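PDB 5DLK: TqaA from Penicillium aethiopicum, which is a nonribosomal peptide synthetase whose condensation-like domain, modelled here, probably cyclises the finished peptide handed over on a phosphopantetheine-bearing carrier domain. Local coordinates for residues Pro43-Ala54 and Pro109-Asp118; His178-Leu189 and Glu321-Asn329. All coordinates share one frame; numbering follows the deposited sequence.

Contact 1. Residues Pro43-Ala54 and Pro109-Asp118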
# COMPACT_ATOMS: atom_id res chain seq x y z
N PRO A 43 5.90 -21.33 -14.59
CA PRO A 43 5.59 -22.70 -15.04
C PRO A 43 5.45 -22.83 -16.55
O PRO A 43 4.87 -21.94 -17.18
CB PRO A 43 4.26 -23.00 -14.34
CG PRO A 43 4.24 -22.10 -13.16
CD PRO A 43 4.92 -20.84 -13.61
N VAL A 44 5.95 -23.92 -17.14
CA VAL A 44 5.93 -24.06 -18.59
C VAL A 44 4.52 -24.23 -19.13
O VAL A 44 4.28 -23.95 -20.30
CB VAL A 44 6.79 -25.25 -19.07
CG1 VAL A 44 8.27 -24.93 -18.97
CG2 VAL A 44 6.45 -26.49 -18.27
N THR A 45 3.60 -24.68 -18.30
CA THR A 45 2.23 -24.88 -18.76
C THR A 45 1.34 -23.65 -18.61
O THR A 45 0.17 -23.67 -19.00
CB THR A 45 1.56 -26.05 -18.03
OG1 THR A 45 1.51 -25.78 -16.63
CG2 THR A 45 2.35 -27.35 -18.27
N SER A 46 1.87 -22.58 -18.02
CA SER A 46 1.08 -21.36 -17.89
C SER A 46 0.88 -20.71 -19.26
O SER A 46 1.67 -20.93 -20.18
CB SER A 46 1.75 -20.35 -16.93
OG SER A 46 2.97 -19.88 -17.48
N THR A 47 -0.18 -19.91 -19.37
CA THR A 47 -0.39 -19.10 -20.55
C THR A 47 -0.33 -17.62 -20.17
O THR A 47 -0.52 -17.27 -19.00
CB THR A 47 -1.73 -19.38 -21.21
OG1 THR A 47 -2.79 -19.10 -20.29
CG2 THR A 47 -1.80 -20.86 -21.63
N LEU A 48 -0.06 -16.77 -21.15
CA LEU A 48 -0.03 -15.33 -20.90
C LEU A 48 -1.39 -14.71 -21.23
O LEU A 48 -1.79 -14.65 -22.40
CB LEU A 48 1.07 -14.66 -21.71
CG LEU A 48 1.24 -13.15 -21.48
CD1 LEU A 48 1.81 -12.89 -20.08
CD2 LEU A 48 2.12 -12.55 -22.56
N GLU A 49 -2.09 -14.26 -20.20
CA GLU A 49 -3.43 -13.71 -20.35
C GLU A 49 -3.40 -12.21 -20.71
O GLU A 49 -4.26 -11.72 -21.46
CB GLU A 49 -4.23 -13.94 -19.08
CG GLU A 49 -5.61 -13.33 -19.08
CD GLU A 49 -6.31 -13.48 -17.75
OE1 GLU A 49 -7.04 -12.54 -17.36
OE2 GLU A 49 -6.13 -14.52 -17.08
N ASP A 50 -2.42 -11.49 -20.17
CA ASP A 50 -2.30 -10.06 -20.44
C ASP A 50 -0.90 -9.57 -20.11
O ASP A 50 -0.11 -10.27 -19.45
CB ASP A 50 -3.33 -9.26 -19.63
CG ASP A 50 -3.84 -8.01 -20.37
OD1 ASP A 50 -3.13 -7.46 -21.24
OD2 ASP A 50 -4.98 -7.59 -20.09
N LEU A 51 -0.58 -8.38 -20.59
CA LEU A 51 0.67 -7.74 -20.23
C LEU A 51 0.39 -6.24 -20.15
O LEU A 51 -0.11 -5.65 -21.11
CB LEU A 51 1.77 -8.07 -21.24
CG LEU A 51 3.21 -7.78 -20.80
CD1 LEU A 51 4.20 -8.57 -21.63
CD2 LEU A 51 3.50 -6.29 -20.88
N LEU A 52 0.71 -5.65 -19.00
CA LEU A 52 0.45 -4.22 -18.76
C LEU A 52 1.65 -3.56 -18.09
O LEU A 52 2.46 -4.22 -17.46
CB LEU A 52 -0.79 -4.02 -17.86
CG LEU A 52 -2.10 -4.66 -18.30
CD1 LEU A 52 -2.28 -6.01 -17.61
CD2 LEU A 52 -3.27 -3.74 -18.03
N PRO A 53 1.76 -2.23 -18.21
CA PRO A 53 2.80 -1.59 -17.40
C PRO A 53 2.45 -1.74 -15.92
O PRO A 53 1.26 -1.79 -15.59
CB PRO A 53 2.74 -0.11 -17.84
CG PRO A 53 1.97 -0.13 -19.16
CD PRO A 53 0.99 -1.25 -19.01
N ALA A 54 3.47 -1.85 -15.07
CA ALA A 54 3.27 -1.73 -13.64
C ALA A 54 3.09 -0.23 -13.32
O ALA A 54 3.70 0.61 -13.98
CB ALA A 54 4.44 -2.30 -12.89
N PRO A 109 9.05 -1.26 -15.21
CA PRO A 109 8.41 -2.53 -14.87
C PRO A 109 7.08 -2.82 -15.57
O PRO A 109 6.25 -1.95 -15.77
CB PRO A 109 8.21 -2.40 -13.36
CG PRO A 109 7.99 -0.94 -13.12
CD PRO A 109 8.81 -0.24 -14.17
N ILE A 110 6.90 -4.09 -15.92
CA ILE A 110 5.67 -4.53 -16.55
C ILE A 110 5.12 -5.69 -15.77
O ILE A 110 5.87 -6.37 -15.08
CB ILE A 110 5.90 -4.96 -18.01
CG1 ILE A 110 7.00 -6.01 -18.05
CG2 ILE A 110 6.31 -3.76 -18.85
CD1 ILE A 110 7.19 -6.65 -19.43
N GLN A 111 3.82 -5.91 -15.85
CA GLN A 111 3.27 -7.08 -15.19
C GLN A 111 2.67 -8.05 -16.22
O GLN A 111 1.96 -7.66 -17.14
CB GLN A 111 2.27 -6.67 -14.11
CG GLN A 111 1.09 -5.87 -14.57
CD GLN A 111 0.42 -5.08 -13.44
OE1 GLN A 111 0.14 -5.59 -12.35
NE2 GLN A 111 0.12 -3.82 -13.72
N LEU A 112 3.04 -9.32 -16.08
CA LEU A 112 2.52 -10.39 -16.93
C LEU A 112 1.45 -11.13 -16.14
O LEU A 112 1.74 -11.75 -15.12
CB LEU A 112 3.64 -11.35 -17.35
CG LEU A 112 4.67 -10.89 -18.38
CD1 LEU A 112 5.65 -9.87 -17.81
CD2 LEU A 112 5.42 -12.07 -18.95
N VAL A 113 0.21 -11.03 -16.60
CA VAL A 113 -0.88 -11.75 -15.98
C VAL A 113 -0.90 -13.16 -16.58
O VAL A 113 -1.05 -13.32 -17.78
CB VAL A 113 -2.23 -11.07 -16.21
CG1 VAL A 113 -3.32 -11.79 -15.43
CG2 VAL A 113 -2.17 -9.59 -15.80
N LEU A 114 -0.72 -14.16 -15.73
CA LEU A 114 -0.72 -15.55 -16.17
C LEU A 114 -2.09 -16.20 -15.99
O LEU A 114 -2.86 -15.84 -15.10
CB LEU A 114 0.33 -16.34 -15.40
CG LEU A 114 1.76 -15.84 -15.49
CD1 LEU A 114 2.75 -16.83 -14.84
CD2 LEU A 114 2.15 -15.55 -16.94
N ALA A 115 -2.39 -17.18 -16.85
CA ALA A 115 -3.56 -18.03 -16.69
C ALA A 115 -3.09 -19.48 -16.81
O ALA A 115 -1.91 -19.73 -17.06
CB ALA A 115 -4.64 -17.70 -17.73
N ASN A 116 -4.02 -20.42 -16.63
CA ASN A 116 -3.66 -21.84 -16.58
C ASN A 116 -2.51 -22.06 -15.60
O ASN A 116 -1.55 -22.78 -15.89
CB ASN A 116 -3.31 -22.36 -17.97
CG ASN A 116 -4.48 -22.29 -18.92
OD1 ASN A 116 -4.62 -21.34 -19.70
ND2 ASN A 116 -5.35 -23.29 -18.86
N LEU A 117 -2.63 -21.40 -14.45
CA LEU A 117 -1.58 -21.39 -13.45
C LEU A 117 -1.90 -22.37 -12.32
O LEU A 117 -2.84 -22.15 -11.56
CB LEU A 117 -1.38 -19.98 -12.87
CG LEU A 117 -0.11 -19.86 -12.04
CD1 LEU A 117 1.11 -19.98 -12.93
CD2 LEU A 117 -0.09 -18.55 -11.28
N ASP A 118 -1.13 -23.45 -12.24
CA ASP A 118 -1.26 -24.41 -11.14
C ASP A 118 -0.60 -23.88 -9.88
O ASP A 118 0.58 -23.54 -9.88
CB ASP A 118 -0.63 -25.76 -11.50
CG ASP A 118 -0.93 -26.20 -12.92
OD1 ASP A 118 -2.02 -25.87 -13.44
OD2 ASP A 118 -0.08 -26.89 -13.53
O HOH W 1 0.88 -23.53 -14.42
O HOH W 2 -1.61 -25.66 -16.25
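Thr47 and Ala115, Leu52 and Gln111 pair by reciprocal N-H to O bonds as strands 47-53 and 109-115 run antiparallel. A classic beta bulge interrupts them: Glu49 and Asp50 both face Val113, whose O accepts a 2.8 Å bond from Glu49 N and only a weak one from Asp50 N. Side chains add polar links at both ends. Gln111 NE2 donates to Pro53 O at 3.0 Å, from above the carbonyl plane. With OG1 between its backbone N and carbonyl carbon (chi1 60°), Thr47 donates to a lone pair of Asn116 OD1 at 3.0 Å, in the amide plane. Replacing Thr47 with an alanine removes this hydroxyl and would probably leave the Asn116 amide freer to turn. Beyond it, two waters join Thr45 OG1 to Asn116 O and Asp118. The apolar contacts involve Leu48, whose CD1 rests on Leu112 CB at 3.6 Å, and Leu51, lying alongside Leu112 while its CD2 meets Ile110 CB at 4.0 Å. Strand 108-115 is the middle of a three-stranded sheet, with 100-105 on its other side. Helix 29-38 packs on the Leu48, Leu112 and Leu114 face, and helix 208-218 meets Leu52 and Gln111 on the other.

Contact 2. Residues His178-Leu189 and Glu321-Asn329; sequences HSQWDGVSIPKL and ESLLGCTLN
Asp182 meets Gly325 and Thr327 in a buried loop-to-loop contact near the centre of the chain, where the turn between strand 169-177 and helix 186-197 lies against the loop before strand 329-336. Thr327 N donates to Asp182 OD2 at 3.0 Å, fairly straight (163°), on the anti side of the carboxylate but 28° out of its plane. OD2 also lies 3.0 Å from Gly325 O, acceptor beside acceptor, a closeness that its salt bridge to Arg313 is likely to ease. The other oxygen, OD1, is gripped from within its own turn: Ser185 N meets it nearly along its C-O axis, in an Asx motif, and Ser185 OG donates from above the carboxylate plane at 2.7 Å. The same hydroxyl accepts a weak bond from Gly325 N.

Around this polar centre the fit is close. Leu324 extends with CG anti to its own N (chi1 -175°), bringing CD1 to 3.3 Å from Ser185 O and CD2 against Leu189 CD1. Cys326 CB sits 3.4 Å from both His178 O and Trp181 O, and a water links Ser179 O to Cys326 N. Leu328 CG packs on Asp182 CB at 3.7 Å.

His178 and Asp182 belong to the His-x-x-x-Asp-Gly motif of condensation domains, which lines their active-site region; its glycine, Gly183, binds phosphopantetheine in another structure of this protein, though none is bound here, and Val184 lies beside a second such residue, Asn311.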
# COMPACT_ATOMS: atom_id res chain seq x y z
N HIS A 178 3.69 -5.99 -1.96
CA HIS A 178 2.73 -4.90 -1.76
C HIS A 178 2.30 -4.29 -3.12
O HIS A 178 1.32 -3.55 -3.19
CB HIS A 178 3.33 -3.85 -0.81
CG HIS A 178 2.33 -3.04 -0.04
ND1 HIS A 178 1.06 -2.74 -0.51
CD2 HIS A 178 2.41 -2.46 1.18
CE1 HIS A 178 0.42 -2.01 0.37
NE2 HIS A 178 1.22 -1.81 1.41
N SER A 179 2.98 -4.65 -4.20
CA SER A 179 2.49 -4.29 -5.53
C SER A 179 1.17 -4.99 -5.85
O SER A 179 0.53 -4.68 -6.85
CB SER A 179 3.52 -4.64 -6.61
OG SER A 179 3.78 -6.04 -6.65
N GLN A 180 0.77 -5.92 -4.98
CA GLN A 180 -0.38 -6.79 -5.27
C GLN A 180 -1.53 -6.65 -4.28
O GLN A 180 -2.53 -7.37 -4.37
CB GLN A 180 0.08 -8.27 -5.30
CG GLN A 180 1.15 -8.55 -6.34
CD GLN A 180 1.73 -9.95 -6.20
OE1 GLN A 180 2.45 -10.23 -5.25
NE2 GLN A 180 1.38 -10.85 -7.13
N TRP A 181 -1.43 -5.71 -3.33
CA TRP A 181 -2.52 -5.53 -2.37
C TRP A 181 -2.47 -4.11 -1.79
O TRP A 181 -1.49 -3.40 -1.96
CB TRP A 181 -2.44 -6.58 -1.24
CG TRP A 181 -1.24 -6.42 -0.36
CD1 TRP A 181 0.01 -6.93 -0.57
CD2 TRP A 181 -1.15 -5.66 0.86
NE1 TRP A 181 0.86 -6.56 0.44
CE2 TRP A 181 0.18 -5.78 1.33
CE3 TRP A 181 -2.06 -4.89 1.60
CZ2 TRP A 181 0.62 -5.16 2.50
CZ3 TRP A 181 -1.61 -4.27 2.77
CH2 TRP A 181 -0.29 -4.41 3.21
N ASP A 182 -3.55 -3.72 -1.12
CA ASP A 182 -3.55 -2.49 -0.33
C ASP A 182 -4.45 -2.63 0.89
O ASP A 182 -5.13 -3.65 1.06
CB ASP A 182 -3.96 -1.28 -1.18
CG ASP A 182 -5.30 -1.45 -1.86
OD1 ASP A 182 -6.15 -2.22 -1.36
OD2 ASP A 182 -5.51 -0.79 -2.91
N GLY A 183 -4.45 -1.61 1.74
CA GLY A 183 -5.18 -1.69 3.00
C GLY A 183 -6.66 -1.94 2.82
O GLY A 183 -7.29 -2.62 3.63
N VAL A 184 -7.23 -1.39 1.75
CA VAL A 184 -8.65 -1.55 1.46
C VAL A 184 -9.00 -2.98 1.04
O VAL A 184 -10.04 -3.50 1.42
CB VAL A 184 -9.12 -0.56 0.35
CG1 VAL A 184 -10.51 -0.94 -0.18
CG2 VAL A 184 -9.13 0.86 0.89
N SER A 185 -8.13 -3.62 0.25
CA SER A 185 -8.54 -4.86 -0.40
C SER A 185 -7.93 -6.13 0.21
O SER A 185 -8.43 -7.22 -0.04
CB SER A 185 -8.22 -4.80 -1.91
OG SER A 185 -6.83 -4.74 -2.18
N ILE A 186 -6.88 -6.00 1.02
CA ILE A 186 -6.33 -7.20 1.67
C ILE A 186 -7.36 -7.94 2.57
O ILE A 186 -7.31 -9.17 2.65
CB ILE A 186 -5.03 -6.89 2.49
CG1 ILE A 186 -4.34 -8.19 2.92
CG2 ILE A 186 -5.27 -5.97 3.68
CD1 ILE A 186 -3.89 -9.04 1.75
N PRO A 187 -8.32 -7.22 3.21
CA PRO A 187 -9.27 -8.06 3.95
C PRO A 187 -10.16 -8.89 3.04
O PRO A 187 -10.72 -9.90 3.48
CB PRO A 187 -10.10 -7.04 4.75
CG PRO A 187 -9.26 -5.80 4.78
CD PRO A 187 -8.61 -5.79 3.43
N LYS A 188 -10.25 -8.49 1.77
CA LYS A 188 -11.06 -9.19 0.79
C LYS A 188 -10.35 -10.48 0.36
O LYS A 188 -10.99 -11.47 0.02
CB LYS A 188 -11.34 -8.30 -0.42
CG LYS A 188 -12.65 -8.60 -1.13
CD LYS A 188 -13.84 -8.21 -0.27
CE LYS A 188 -15.15 -8.55 -0.96
NZ LYS A 188 -16.34 -8.13 -0.16
N LEU A 189 -9.02 -10.45 0.35
CA LEU A 189 -8.26 -11.66 0.06
C LEU A 189 -8.62 -12.71 1.12
O LEU A 189 -8.87 -13.87 0.80
CB LEU A 189 -6.75 -11.37 0.05
CG LEU A 189 -5.76 -12.45 -0.43
CD1 LEU A 189 -4.42 -11.85 -0.86
CD2 LEU A 189 -5.53 -13.50 0.64
N GLU A 321 -14.67 -0.95 -5.07
CA GLU A 321 -14.60 -1.09 -3.62
C GLU A 321 -13.94 -2.39 -3.17
O GLU A 321 -13.47 -2.49 -2.04
CB GLU A 321 -16.02 -1.01 -3.02
CG GLU A 321 -17.02 -2.03 -3.60
CD GLU A 321 -17.63 -1.60 -4.93
OE1 GLU A 321 -17.50 -0.41 -5.29
OE2 GLU A 321 -18.25 -2.44 -5.62
N SER A 322 -13.91 -3.38 -4.05
CA SER A 322 -13.52 -4.72 -3.63
C SER A 322 -12.47 -5.41 -4.51
O SER A 322 -11.97 -6.48 -4.14
CB SER A 322 -14.77 -5.60 -3.56
OG SER A 322 -15.38 -5.74 -4.83
N LEU A 323 -12.11 -4.83 -5.65
CA LEU A 323 -11.13 -5.49 -6.52
C LEU A 323 -9.79 -5.54 -5.81
O LEU A 323 -9.41 -4.60 -5.09
CB LEU A 323 -11.01 -4.80 -7.88
CG LEU A 323 -10.44 -3.39 -8.03
CD1 LEU A 323 -8.94 -3.42 -8.29
CD2 LEU A 323 -11.15 -2.66 -9.16
N LEU A 324 -9.06 -6.64 -6.00
CA LEU A 324 -7.83 -6.86 -5.26
C LEU A 324 -6.62 -6.36 -6.02
O LEU A 324 -6.39 -6.72 -7.18
CB LEU A 324 -7.66 -8.36 -4.93
CG LEU A 324 -6.48 -8.75 -4.06
CD1 LEU A 324 -6.59 -8.17 -2.65
CD2 LEU A 324 -6.35 -10.29 -4.02
N GLY A 325 -5.83 -5.52 -5.36
CA GLY A 325 -4.64 -4.99 -5.99
C GLY A 325 -4.17 -3.77 -5.23
O GLY A 325 -4.74 -3.42 -4.20
N CYS A 326 -3.15 -3.12 -5.75
CA CYS A 326 -2.60 -1.94 -5.11
C CYS A 326 -3.04 -0.71 -5.89
O CYS A 326 -2.39 -0.33 -6.85
CB CYS A 326 -1.08 -2.01 -5.06
SG CYS A 326 -0.36 -0.55 -4.28
N THR A 327 -4.15 -0.11 -5.49
CA THR A 327 -4.61 1.11 -6.16
C THR A 327 -4.15 2.37 -5.43
O THR A 327 -4.51 3.50 -5.85
CB THR A 327 -6.13 1.16 -6.30
OG1 THR A 327 -6.74 1.27 -5.00
CG2 THR A 327 -6.65 -0.09 -7.03
N LEU A 328 -3.41 2.19 -4.34
CA LEU A 328 -2.81 3.30 -3.59
C LEU A 328 -2.08 4.25 -4.51
O LEU A 328 -1.47 3.82 -5.48
CB LEU A 328 -1.80 2.80 -2.54
CG LEU A 328 -2.26 2.01 -1.32
CD1 LEU A 328 -1.05 1.68 -0.47
CD2 LEU A 328 -3.28 2.81 -0.53
N ASN A 329 -2.10 5.54 -4.19
CA ASN A 329 -1.29 6.49 -4.90
C ASN A 329 -0.63 7.44 -3.92
O ASN A 329 -1.16 7.67 -2.83
CB ASN A 329 -2.12 7.27 -5.93
CG ASN A 329 -1.29 7.79 -7.06
OD1 ASN A 329 -0.10 7.51 -7.13
ND2 ASN A 329 -1.90 8.57 -7.95
O HOH W 3 -2.01 -4.47 -7.80

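How the contacts relate
Along the chain, both segments of contact 1 precede those of contact 2, and all four belong to the condensation domain. Their centres lie 19 Å apart and their nearest atoms about 6 Å. Contact 1 is peripheral, about 22 Å from the chain centre and away from the phosphopantetheine site; contact 2, about 7 Å from that centre, joins the parts built on the five-stranded sheet (strand 169-177) and the six-stranded sheet (strands 303-310 and 329-336). Helix 56-63, which follows strand 47-53, connects the contacts: Gln58 NE2 hydrogen-bonds both Gln111 OE1 and Ser179 O. Phe102 of strand 100-105 likewise touches Gln111, Ser179 and Gln180. The outlying three-stranded sheet is thus tied to the turn carrying Gly183.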